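Local coordinates for protein metallocarboxypeptidase (Trypanosoma cruzi, PDB 3DWC) that probably removes single amino acids of broad kind, proline excepted, from the C-terminal end of peptides, as a metal-dependent carboxypeptidase of the M32 family, at residues F218-W223 against L263-E268; V222-F227 against K457-Q462; E245-T250 against G270-E275. One frame throughout, in Å; residues are numbered along the deposited sequence.

Contact 1: residues F218-W223 against L263-E268; sequences FFMDVW and LGVIHE. With CO (cobalt (II) ion), chain Q.
Ile-266 lays its CG2 methyl over one face of the Trp-223 indole, the one aromatic interaction across the two segments. It is a CH-pi contact to the six-membered ring, with CG2 4.2 Å from the ring centroid and 28° off the normal. CG2 comes to 3.8 Å from CH2 of Trp-223, at the far end of the indole. CG2 stands anti to the backbone N of Ile-266 (chi1, measured to CG1, -73°), and the other branch, CG1, reaches the same ring near CZ3. A beta-branched residue suits this place because it offers two carbons to one flat surface.

The remaining contact is aliphatic. CG1 of Val-265 meets CG of Met-220 at 3.7 Å and lies a little farther from its sulfur, the two side chains crossing at about a right angle. The unbranched thioether can bend at chi3 (75°) and carry its terminal methyl onward to Ile-249 of strand 246-251. No hydrogen bond joins the segments.

The polar groups lead away from this interface, toward the metal. His-267 binds cobalt through NE2 at 2.2 Å, while its ND1 is held by Glu-305. Glu-268, predicted to be the proton donor or acceptor, takes a hydrogen bond of 2.7 Å at OE2 from water 1, itself a cobalt ligand. With His-271 and Glu-298 completing the protein ligands, this is the HExxH arrangement of the M32 metallopeptidases. Branched aliphatic side chains thus hold helix 259-276 to the end of helix 209-222 by van der Waals and CH-pi contacts, while His-267 reaches the metal and the carboxylate of Glu-268 its water.

Contact 2: residues V222-F227 against K457-Q462; sequences VWKFDF and KILAKQ. With GLY (glycine), chain O; ALA (alanine), chain P.
Leu-459 carries this contact, meeting Trp-223 and Lys-224 across from helix 456-467. Before it, the extended chain of Lys-457 passes the bound alanine, CG lying 3.7 Å from the ligand's CB. Across from it, NZ of Lys-224 comes to 3.1 Å from N of the bound glycine, after a chain that runs extended and then bends at chi4 (-71°). Asp-454, just before helix 456-467, hydrogen-bonds the same glycine and belongs with Lys-224, Leu-455 and Gly-456 to its pocket.

Next in line, Ile-458 turns to another neighbour, Phe-303 of helix 294-309. Leu-459 follows, its forked end straddling the turn at Trp-223. CD1 touches the carbonyl O of Trp-223 at 3.4 Å and also packs on CG of Lys-224, whereas CD2 reaches CD1 of the indole at 3.7 Å, coming to the ring obliquely. Leucine suits the place because its two methyls can serve backbone and side chain at once.

The turn it covers is a Schellman motif ending helix 209-222: N of Phe-225 pairs with O of Met-220, N of Lys-224 with O of Asp-221, and Lys-224 takes the positive phi (57°) of the C-prime position.

Farther along, Lys-461 faces helix 421-441, where its NZ forms a salt bridge with Glu-440. Gln-462 joins the tryptophan through water 4, which lies at the ring edge, in its plane. The water accepts from NE1 of Trp-223 at 3.0 Å and donates to OE1 of Gln-462 at 2.8 Å, so the buried indole N-H is satisfied; NE2 of the glutamine bonds to Gln-300.

Contact 3: residues E245-T250 against G270-E275; sequences EDVRIT and GHAKYE. With CO (cobalt (II) ion), chain Q.
Val-247 sets its two methyls on successive turns of helix 259-276, CG1 against CB of Ala-272 at 3.7 Å and CG2 against CB of Glu-275 at 3.9 Å. With CG1 anti to the backbone N (chi1 176°) and CG2 beside it, the two methyls spread along the helix. Two residues on, Ile-249 adds CG2, which lies 4.1 Å from the same CB of Ala-272. Alternation along the strand brings both branched residues to the helix, and the small alanine lets the backbones close to 6.4 Å between the CA atoms of Val-247 and Ala-272. Glu-275 contributes only the root of its side chain here; its carboxylate is engaged by His-297 through OE1 and by Lys-244, in a salt bridge, through OE2.

Arg-248, between the two aliphatic residues, points to the other side of the strand. It grips Asp-246 in a side-on salt bridge, NE giving OD1 a nearly straight bond of 2.8 Å (170°) and NH2 giving OD2 a more bent one of the same length. OD1 is met from well above the carboxylate plane, OD2 on the syn side but tilted out of the plane. Arg-248 also makes a cation-pi contact with Trp-28, and its NH1 forms a salt bridge with Asp-29 of the second subunit, at the dimer interface.

One turn before Glu-275, His-271 binds cobalt through NE2 at 2.2 Å as the second histidine of the HExxH sequence, with Cys-240 and Ser-301 beside it. Strand 246-251 is the middle one of a small three-stranded sheet, between 230-234 and 240-241; its residues 246-250 run nearly antiparallel to residues 270-275 of the helix (173°), the closest approach of the two segment axes being 9.0 Å. Helix 294-309, which supplies Glu-298 to the metal, touches His-271 and Tyr-274.

Contacts 1 and 3 share helix 259-276 and the cobalt ion: its earlier turns rest on helix 209-222, its later ones on strand 246-251, and each supplies one metal-binding histidine. Both are buried and joined across the segments by apolar atoms alone. They meet where CE of Met-220 touches CD1 of Ile-249. Contact 2 shares Val-222 and Trp-223 with contact 1, the indole being packed by both Ile-266 and Leu-459, but it extends from this core to an exposed lysine and bound amino acids, and it uses a bridging water. Contacts 2 and 3, unlike contact 1, reach the second subunit, through Asp-226 and Arg-248 respectively.

Contact 1: residues F218-W223 against L263-E268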
loop_
_atom_site.group_PDB
_atom_site.type_symbol
_atom_site.label_atom_id
_atom_site.label_comp_id
_atom_site.label_asym_id
_atom_site.label_seq_id
_atom_site.Cartn_x
_atom_site.Cartn_y
_atom_site.Cartn_z
ATOM N N PHE B 218 -0.127 23.049 -5.286
ATOM C CA PHE B 218 -0.280 24.418 -4.832
ATOM C C PHE B 218 -1.744 24.618 -4.480
ATOM O O PHE B 218 -2.059 25.159 -3.439
ATOM C CB PHE B 218 0.160 25.439 -5.881
ATOM C CG PHE B 218 -0.176 26.849 -5.503
ATOM C CD1 PHE B 218 0.565 27.513 -4.554
ATOM C CD2 PHE B 218 -1.268 27.496 -6.063
ATOM C CE1 PHE B 218 0.230 28.799 -4.171
ATOM C CE2 PHE B 218 -1.593 28.770 -5.700
ATOM C CZ PHE B 218 -0.849 29.438 -4.771
ATOM N N PHE B 219 -2.648 24.117 -5.319
ATOM C CA PHE B 219 -4.048 24.261 -5.017
ATOM C C PHE B 219 -4.533 23.413 -3.875
ATOM O O PHE B 219 -5.358 23.888 -3.078
ATOM C CB PHE B 219 -4.929 24.220 -6.257
ATOM C CG PHE B 219 -4.876 25.502 -7.044
ATOM C CD1 PHE B 219 -5.660 26.587 -6.672
ATOM C CD2 PHE B 219 -4.040 25.634 -8.151
ATOM C CE1 PHE B 219 -5.610 27.795 -7.402
ATOM C CE2 PHE B 219 -4.005 26.793 -8.874
ATOM C CZ PHE B 219 -4.783 27.888 -8.500
ATOM N N MET B 220 -3.963 22.221 -3.701
ATOM C CA MET B 220 -4.239 21.472 -2.518
ATOM C C MET B 220 -3.803 22.276 -1.257
ATOM O O MET B 220 -4.513 22.253 -0.246
ATOM C CB MET B 220 -3.541 20.124 -2.579
ATOM C CG MET B 220 -4.121 19.236 -3.674
ATOM S SD MET B 220 -3.289 17.684 -3.854
ATOM C CE MET B 220 -3.873 16.760 -2.416
ATOM N N ASP B 221 -2.677 23.002 -1.321
ATOM C CA ASP B 221 -2.294 23.937 -0.233
ATOM C C ASP B 221 -3.286 25.095 -0.008
ATOM O O ASP B 221 -3.574 25.497 1.137
ATOM C CB ASP B 221 -0.902 24.537 -0.489
ATOM C CG ASP B 221 0.230 23.530 -0.286
ATOM O OD1 ASP B 221 0.025 22.457 0.350
ATOM O OD2 ASP B 221 1.355 23.835 -0.752
ATOM N N VAL B 222 -3.820 25.641 -1.103
ATOM C CA VAL B 222 -4.861 26.664 -1.032
ATOM C C VAL B 222 -6.072 26.108 -0.280
ATOM O O VAL B 222 -6.663 26.808 0.511
ATOM C CB VAL B 222 -5.252 27.191 -2.452
ATOM C CG1 VAL B 222 -6.503 28.066 -2.421
ATOM C CG2 VAL B 222 -4.042 27.912 -3.113
ATOM N N TRP B 223 -6.423 24.833 -0.505
ATOM C CA TRP B 223 -7.518 24.213 0.268
ATOM C C TRP B 223 -7.116 23.690 1.668
ATOM O O TRP B 223 -7.896 23.017 2.347
ATOM C CB TRP B 223 -8.195 23.098 -0.550
ATOM C CG TRP B 223 -9.444 23.564 -1.185
ATOM C CD1 TRP B 223 -10.704 23.364 -0.739
ATOM C CD2 TRP B 223 -9.567 24.229 -2.445
ATOM N NE1 TRP B 223 -11.614 23.897 -1.617
ATOM C CE2 TRP B 223 -10.936 24.435 -2.675
ATOM C CE3 TRP B 223 -8.651 24.664 -3.403
ATOM C CZ2 TRP B 223 -11.398 25.085 -3.772
ATOM C CZ3 TRP B 223 -9.128 25.322 -4.493
ATOM C CH2 TRP B 223 -10.485 25.514 -4.682
ATOM N N LEU B 263 -9.061 20.838 -12.226
ATOM C CA LEU B 263 -10.398 20.776 -11.673
ATOM C C LEU B 263 -10.721 19.428 -11.023
ATOM O O LEU B 263 -11.467 19.355 -10.023
ATOM C CB LEU B 263 -11.440 21.139 -12.712
ATOM C CG LEU B 263 -11.668 22.632 -12.943
ATOM C CD1 LEU B 263 -10.392 23.469 -12.902
ATOM C CD2 LEU B 263 -12.260 22.675 -14.324
ATOM N N GLY B 264 -10.195 18.375 -11.614
ATOM C CA GLY B 264 -10.231 17.037 -10.992
ATOM C C GLY B 264 -9.585 16.960 -9.620
ATOM O O GLY B 264 -10.145 16.423 -8.692
ATOM N N VAL B 265 -8.395 17.493 -9.483
ATOM C CA VAL B 265 -7.760 17.544 -8.170
ATOM C C VAL B 265 -8.536 18.390 -7.167
ATOM O O VAL B 265 -8.660 18.017 -6.014
ATOM C CB VAL B 265 -6.315 18.032 -8.285
ATOM C CG1 VAL B 265 -5.745 18.527 -6.961
ATOM C CG2 VAL B 265 -5.476 16.897 -8.864
ATOM N N ILE B 266 -9.084 19.499 -7.618
ATOM C CA ILE B 266 -9.899 20.374 -6.762
ATOM C C ILE B 266 -11.135 19.580 -6.254
ATOM O O ILE B 266 -11.454 19.560 -5.082
ATOM C CB ILE B 266 -10.276 21.701 -7.503
ATOM C CG1 ILE B 266 -9.053 22.612 -7.607
ATOM C CG2 ILE B 266 -11.428 22.467 -6.729
ATOM C CD1 ILE B 266 -9.204 23.862 -8.507
ATOM N N HIS B 267 -11.807 18.914 -7.158
ATOM C CA HIS B 267 -12.925 18.021 -6.826
ATOM C C HIS B 267 -12.553 16.984 -5.734
ATOM O O HIS B 267 -13.229 16.835 -4.724
ATOM C CB HIS B 267 -13.365 17.307 -8.131
ATOM C CG HIS B 267 -14.588 16.473 -7.968
ATOM N ND1 HIS B 267 -15.837 16.901 -8.369
ATOM C CD2 HIS B 267 -14.766 15.250 -7.414
ATOM C CE1 HIS B 267 -16.738 15.983 -8.045
ATOM N NE2 HIS B 267 -16.110 14.973 -7.464
ATOM N N GLU B 268 -11.462 16.251 -5.944
ATOM C CA GLU B 268 -11.061 15.233 -4.995
ATOM C C GLU B 268 -10.575 15.825 -3.699
ATOM O O GLU B 268 -10.793 15.264 -2.661
ATOM C CB GLU B 268 -9.982 14.350 -5.597
ATOM C CG GLU B 268 -10.399 13.656 -6.847
ATOM C CD GLU B 268 -11.647 12.793 -6.701
ATOM O OE1 GLU B 268 -11.865 12.214 -5.616
ATOM O OE2 GLU B 268 -12.406 12.659 -7.712
HETATM CO CO CO Q . -16.837 13.050 -6.621
HETATM O O HOH W 1 -15.033 11.985 -7.465
HETATM O O HOH W 2 -17.648 12.657 -8.179
HETATM O O HOH W 3 -17.553 10.996 -6.482
#

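Contact 2: residues V222-F227 against K457-Q462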
loop_
_atom_site.group_PDB
_atom_site.type_symbol
_atom_site.label_atom_id
_atom_site.label_comp_id
_atom_site.label_asym_id
_atom_site.label_seq_id
_atom_site.Cartn_x
_atom_site.Cartn_y
_atom_site.Cartn_z
ATOM N N VAL B 222 -3.820 25.641 -1.103
ATOM C CA VAL B 222 -4.861 26.664 -1.032
ATOM C C VAL B 222 -6.072 26.108 -0.280
ATOM O O VAL B 222 -6.663 26.808 0.511
ATOM C CB VAL B 222 -5.252 27.191 -2.452
ATOM C CG1 VAL B 222 -6.503 28.066 -2.421
ATOM C CG2 VAL B 222 -4.042 27.912 -3.113
ATOM N N TRP B 223 -6.423 24.833 -0.505
ATOM C CA TRP B 223 -7.518 24.213 0.268
ATOM C C TRP B 223 -7.116 23.690 1.668
ATOM O O TRP B 223 -7.896 23.017 2.347
ATOM C CB TRP B 223 -8.195 23.098 -0.550
ATOM C CG TRP B 223 -9.444 23.564 -1.185
ATOM C CD1 TRP B 223 -10.704 23.364 -0.739
ATOM C CD2 TRP B 223 -9.567 24.229 -2.445
ATOM N NE1 TRP B 223 -11.614 23.897 -1.617
ATOM C CE2 TRP B 223 -10.936 24.435 -2.675
ATOM C CE3 TRP B 223 -8.651 24.664 -3.403
ATOM C CZ2 TRP B 223 -11.398 25.085 -3.772
ATOM C CZ3 TRP B 223 -9.128 25.322 -4.493
ATOM C CH2 TRP B 223 -10.485 25.514 -4.682
ATOM N N LYS B 224 -5.880 23.966 2.055
ATOM C CA LYS B 224 -5.302 23.558 3.335
ATOM C C LYS B 224 -5.357 22.056 3.538
ATOM O O LYS B 224 -5.497 21.569 4.639
ATOM C CB LYS B 224 -5.918 24.376 4.464
ATOM C CG LYS B 224 -5.952 25.842 4.081
ATOM C CD LYS B 224 -6.278 26.728 5.201
ATOM C CE LYS B 224 -6.552 28.164 4.688
ATOM N NZ LYS B 224 -5.322 28.961 4.168
ATOM N N PHE B 225 -5.201 21.302 2.445
ATOM C CA PHE B 225 -4.932 19.863 2.553
ATOM C C PHE B 225 -3.742 19.587 3.522
ATOM O O PHE B 225 -2.638 20.171 3.462
ATOM C CB PHE B 225 -4.729 19.250 1.163
ATOM C CG PHE B 225 -4.648 17.736 1.141
ATOM C CD1 PHE B 225 -5.762 16.964 0.898
ATOM C CD2 PHE B 225 -3.438 17.095 1.260
ATOM C CE1 PHE B 225 -5.657 15.601 0.845
ATOM C CE2 PHE B 225 -3.341 15.750 1.234
ATOM C CZ PHE B 225 -4.437 14.990 1.025
ATOM N N ASP B 226 -3.993 18.710 4.476
ATOM C CA ASP B 226 -2.922 18.291 5.362
ATOM C C ASP B 226 -2.056 17.189 4.702
ATOM O O ASP B 226 -2.466 16.042 4.617
ATOM C CB ASP B 226 -3.525 17.782 6.663
ATOM C CG ASP B 226 -2.467 17.407 7.699
ATOM O OD1 ASP B 226 -1.247 17.632 7.476
ATOM O OD2 ASP B 226 -2.900 16.876 8.733
ATOM N N PHE B 227 -0.884 17.554 4.205
ATOM C CA PHE B 227 0.010 16.592 3.537
ATOM C C PHE B 227 0.765 15.677 4.503
ATOM O O PHE B 227 1.415 14.745 4.097
ATOM C CB PHE B 227 0.996 17.326 2.653
ATOM C CG PHE B 227 0.422 17.704 1.275
ATOM C CD1 PHE B 227 0.063 18.999 0.982
ATOM C CD2 PHE B 227 0.235 16.739 0.326
ATOM C CE1 PHE B 227 -0.438 19.330 -0.258
ATOM C CE2 PHE B 227 -0.240 17.049 -0.913
ATOM C CZ PHE B 227 -0.583 18.349 -1.205
ATOM N N LYS B 457 -12.034 30.968 5.873
ATOM C CA LYS B 457 -13.328 31.352 6.484
ATOM C C LYS B 457 -14.432 30.474 5.876
ATOM O O LYS B 457 -15.441 30.071 6.533
ATOM C CB LYS B 457 -13.620 32.811 6.208
ATOM C CG LYS B 457 -12.971 33.779 7.164
ATOM C CD LYS B 457 -13.186 35.185 6.690
ATOM C CE LYS B 457 -12.538 36.170 7.628
ATOM N NZ LYS B 457 -13.085 37.539 7.373
ATOM N N ILE B 458 -14.225 30.160 4.602
ATOM C CA ILE B 458 -15.168 29.333 3.895
ATOM C C ILE B 458 -15.027 27.919 4.427
ATOM O O ILE B 458 -16.022 27.319 4.811
ATOM C CB ILE B 458 -15.002 29.410 2.377
ATOM C CG1 ILE B 458 -15.173 30.846 1.848
ATOM C CG2 ILE B 458 -16.067 28.527 1.655
ATOM C CD1 ILE B 458 -14.814 30.921 0.308
ATOM N N LEU B 459 -13.794 27.402 4.489
ATOM C CA LEU B 459 -13.555 26.029 4.904
ATOM C C LEU B 459 -14.032 25.848 6.341
ATOM O O LEU B 459 -14.577 24.807 6.661
ATOM C CB LEU B 459 -12.066 25.616 4.760
ATOM C CG LEU B 459 -11.438 25.767 3.366
ATOM C CD1 LEU B 459 -9.936 25.577 3.410
ATOM C CD2 LEU B 459 -12.139 24.792 2.380
ATOM N N ALA B 460 -13.881 26.873 7.188
ATOM C CA ALA B 460 -14.339 26.782 8.558
ATOM C C ALA B 460 -15.847 26.605 8.680
ATOM O O ALA B 460 -16.327 25.835 9.510
ATOM C CB ALA B 460 -13.892 27.985 9.378
ATOM N N LYS B 461 -16.595 27.309 7.849
ATOM C CA LYS B 461 -18.071 27.133 7.803
ATOM C C LYS B 461 -18.456 25.723 7.364
ATOM O O LYS B 461 -19.399 25.146 7.890
ATOM C CB LYS B 461 -18.715 28.101 6.816
ATOM C CG LYS B 461 -18.807 29.513 7.243
ATOM C CD LYS B 461 -19.908 29.723 8.310
ATOM C CE LYS B 461 -19.854 31.153 8.891
ATOM N NZ LYS B 461 -20.959 31.395 9.865
ATOM N N GLN B 462 -17.749 25.192 6.382
ATOM C CA GLN B 462 -17.973 23.782 5.931
ATOM C C GLN B 462 -17.705 22.766 7.062
ATOM O O GLN B 462 -18.406 21.763 7.218
ATOM C CB GLN B 462 -17.064 23.426 4.777
ATOM C CG GLN B 462 -17.476 23.983 3.422
ATOM C CD GLN B 462 -16.608 23.496 2.325
ATOM O OE1 GLN B 462 -15.558 24.122 2.016
ATOM N NE2 GLN B 462 -17.045 22.389 1.643
HETATM N N GLY O . -7.364 31.213 4.553
HETATM C CA GLY O . -6.558 31.602 5.743
HETATM C C GLY O . -7.212 31.373 7.094
HETATM O O GLY O . -6.793 30.486 7.861
HETATM N N ALA P . -8.258 32.164 7.353
HETATM C CA ALA P . -8.879 32.315 8.685
HETATM C C ALA P . -9.772 31.130 9.068
HETATM O O ALA P . -10.872 31.305 9.606
HETATM C CB ALA P . -9.680 33.633 8.744
HETATM O O HOH W 4 -14.225 23.334 -0.268
#

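Contact 3: residues E245-T250 against G270-E275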
loop_
_atom_site.group_PDB
_atom_site.type_symbol
_atom_site.label_atom_id
_atom_site.label_comp_id
_atom_site.label_asym_id
_atom_site.label_seq_id
_atom_site.Cartn_x
_atom_site.Cartn_y
_atom_site.Cartn_z
ATOM N N GLU B 245 -7.308 9.101 8.390
ATOM C CA GLU B 245 -6.002 9.537 8.909
ATOM C C GLU B 245 -4.918 9.671 7.840
ATOM O O GLU B 245 -3.810 10.135 8.130
ATOM C CB GLU B 245 -5.503 8.557 10.004
ATOM C CG GLU B 245 -6.539 8.232 11.063
ATOM C CD GLU B 245 -7.411 7.039 10.752
ATOM O OE1 GLU B 245 -8.103 6.613 11.706
ATOM O OE2 GLU B 245 -7.429 6.528 9.587
ATOM N N ASP B 246 -5.220 9.260 6.608
ATOM C CA ASP B 246 -4.211 9.096 5.601
ATOM C C ASP B 246 -4.959 9.086 4.285
ATOM O O ASP B 246 -5.150 8.040 3.684
ATOM C CB ASP B 246 -3.444 7.775 5.893
ATOM C CG ASP B 246 -2.269 7.545 4.958
ATOM O OD1 ASP B 246 -2.205 8.225 3.888
ATOM O OD2 ASP B 246 -1.423 6.641 5.283
ATOM N N VAL B 247 -5.407 10.275 3.843
ATOM C CA VAL B 247 -6.328 10.387 2.711
ATOM C C VAL B 247 -5.496 10.591 1.451
ATOM O O VAL B 247 -4.682 11.484 1.401
ATOM C CB VAL B 247 -7.320 11.570 2.881
ATOM C CG1 VAL B 247 -8.245 11.721 1.550
ATOM C CG2 VAL B 247 -8.114 11.384 4.094
ATOM N N ARG B 248 -5.685 9.733 0.467
ATOM C CA ARG B 248 -4.842 9.642 -0.690
ATOM C C ARG B 248 -5.727 9.813 -1.942
ATOM O O ARG B 248 -6.592 8.980 -2.226
ATOM C CB ARG B 248 -4.097 8.286 -0.726
ATOM C CG ARG B 248 -3.248 8.074 0.521
ATOM C CD ARG B 248 -2.291 6.915 0.398
ATOM N NE ARG B 248 -1.552 6.739 1.646
ATOM C CZ ARG B 248 -0.649 5.790 1.818
ATOM N NH1 ARG B 248 -0.388 4.962 0.837
ATOM N NH2 ARG B 248 -0.077 5.612 2.995
ATOM N N ILE B 249 -5.460 10.899 -2.668
ATOM C CA ILE B 249 -6.152 11.251 -3.869
ATOM C C ILE B 249 -5.225 11.075 -5.071
ATOM O O ILE B 249 -4.021 11.110 -4.951
ATOM C CB ILE B 249 -6.704 12.682 -3.799
ATOM C CG1 ILE B 249 -5.625 13.749 -3.870
ATOM C CG2 ILE B 249 -7.495 12.914 -2.525
ATOM C CD1 ILE B 249 -6.261 15.091 -4.183
ATOM N N THR B 250 -5.809 10.873 -6.241
ATOM C CA THR B 250 -5.020 10.747 -7.447
ATOM C C THR B 250 -5.597 11.601 -8.583
ATOM O O THR B 250 -6.709 12.162 -8.486
ATOM C CB THR B 250 -5.008 9.319 -7.924
ATOM O OG1 THR B 250 -6.327 8.971 -8.291
ATOM C CG2 THR B 250 -4.508 8.385 -6.834
ATOM N N GLY B 270 -11.901 18.393 -2.440
ATOM C CA GLY B 270 -13.135 18.704 -1.701
ATOM C C GLY B 270 -13.652 17.491 -0.917
ATOM O O GLY B 270 -14.097 17.646 0.196
ATOM N N HIS B 271 -13.641 16.304 -1.541
ATOM C CA HIS B 271 -13.913 15.021 -0.854
ATOM C C HIS B 271 -12.939 14.819 0.335
ATOM O O HIS B 271 -13.363 14.537 1.470
ATOM C CB HIS B 271 -13.764 13.826 -1.814
ATOM C CG HIS B 271 -14.888 13.634 -2.792
ATOM N ND1 HIS B 271 -16.197 13.445 -2.417
ATOM C CD2 HIS B 271 -14.872 13.488 -4.138
ATOM C CE1 HIS B 271 -16.953 13.283 -3.493
ATOM N NE2 HIS B 271 -16.170 13.292 -4.547
ATOM N N ALA B 272 -11.632 15.017 0.075
ATOM C CA ALA B 272 -10.577 14.825 1.068
ATOM C C ALA B 272 -10.773 15.645 2.315
ATOM O O ALA B 272 -10.505 15.165 3.437
ATOM C CB ALA B 272 -9.194 15.145 0.458
ATOM N N LYS B 273 -11.200 16.887 2.144
ATOM C CA LYS B 273 -11.367 17.778 3.309
ATOM C C LYS B 273 -12.446 17.230 4.215
ATOM O O LYS B 273 -12.358 17.328 5.440
ATOM C CB LYS B 273 -11.741 19.191 2.862
ATOM C CG LYS B 273 -10.606 19.979 2.102
ATOM C CD LYS B 273 -9.363 20.240 2.976
ATOM C CE LYS B 273 -9.654 21.269 4.111
ATOM N NZ LYS B 273 -8.459 21.483 4.974
ATOM N N TYR B 274 -13.472 16.636 3.632
ATOM C CA TYR B 274 -14.513 16.002 4.428
ATOM C C TYR B 274 -13.925 14.831 5.227
ATOM O O TYR B 274 -14.050 14.784 6.476
ATOM C CB TYR B 274 -15.669 15.573 3.529
ATOM C CG TYR B 274 -16.989 15.165 4.164
ATOM C CD1 TYR B 274 -17.249 15.278 5.525
ATOM C CD2 TYR B 274 -17.999 14.697 3.365
ATOM C CE1 TYR B 274 -18.550 14.901 6.056
ATOM C CE2 TYR B 274 -19.252 14.300 3.879
ATOM C CZ TYR B 274 -19.512 14.426 5.224
ATOM O OH TYR B 274 -20.748 14.067 5.691
ATOM N N GLU B 275 -13.244 13.927 4.516
ATOM C CA GLU B 275 -12.604 12.765 5.135
ATOM C C GLU B 275 -11.591 13.151 6.232
ATOM O O GLU B 275 -11.611 12.548 7.326
ATOM C CB GLU B 275 -11.978 11.862 4.059
ATOM C CG GLU B 275 -13.024 11.215 3.124
ATOM C CD GLU B 275 -13.912 10.207 3.861
ATOM O OE1 GLU B 275 -15.128 10.089 3.584
ATOM O OE2 GLU B 275 -13.389 9.529 4.751
HETATM CO CO CO Q . -16.837 13.050 -6.621
HETATM O O HOH W 2 -17.648 12.657 -8.179
HETATM O O HOH W 1 -15.033 11.985 -7.465
HETATM O O HOH W 3 -17.553 10.996 -6.482
#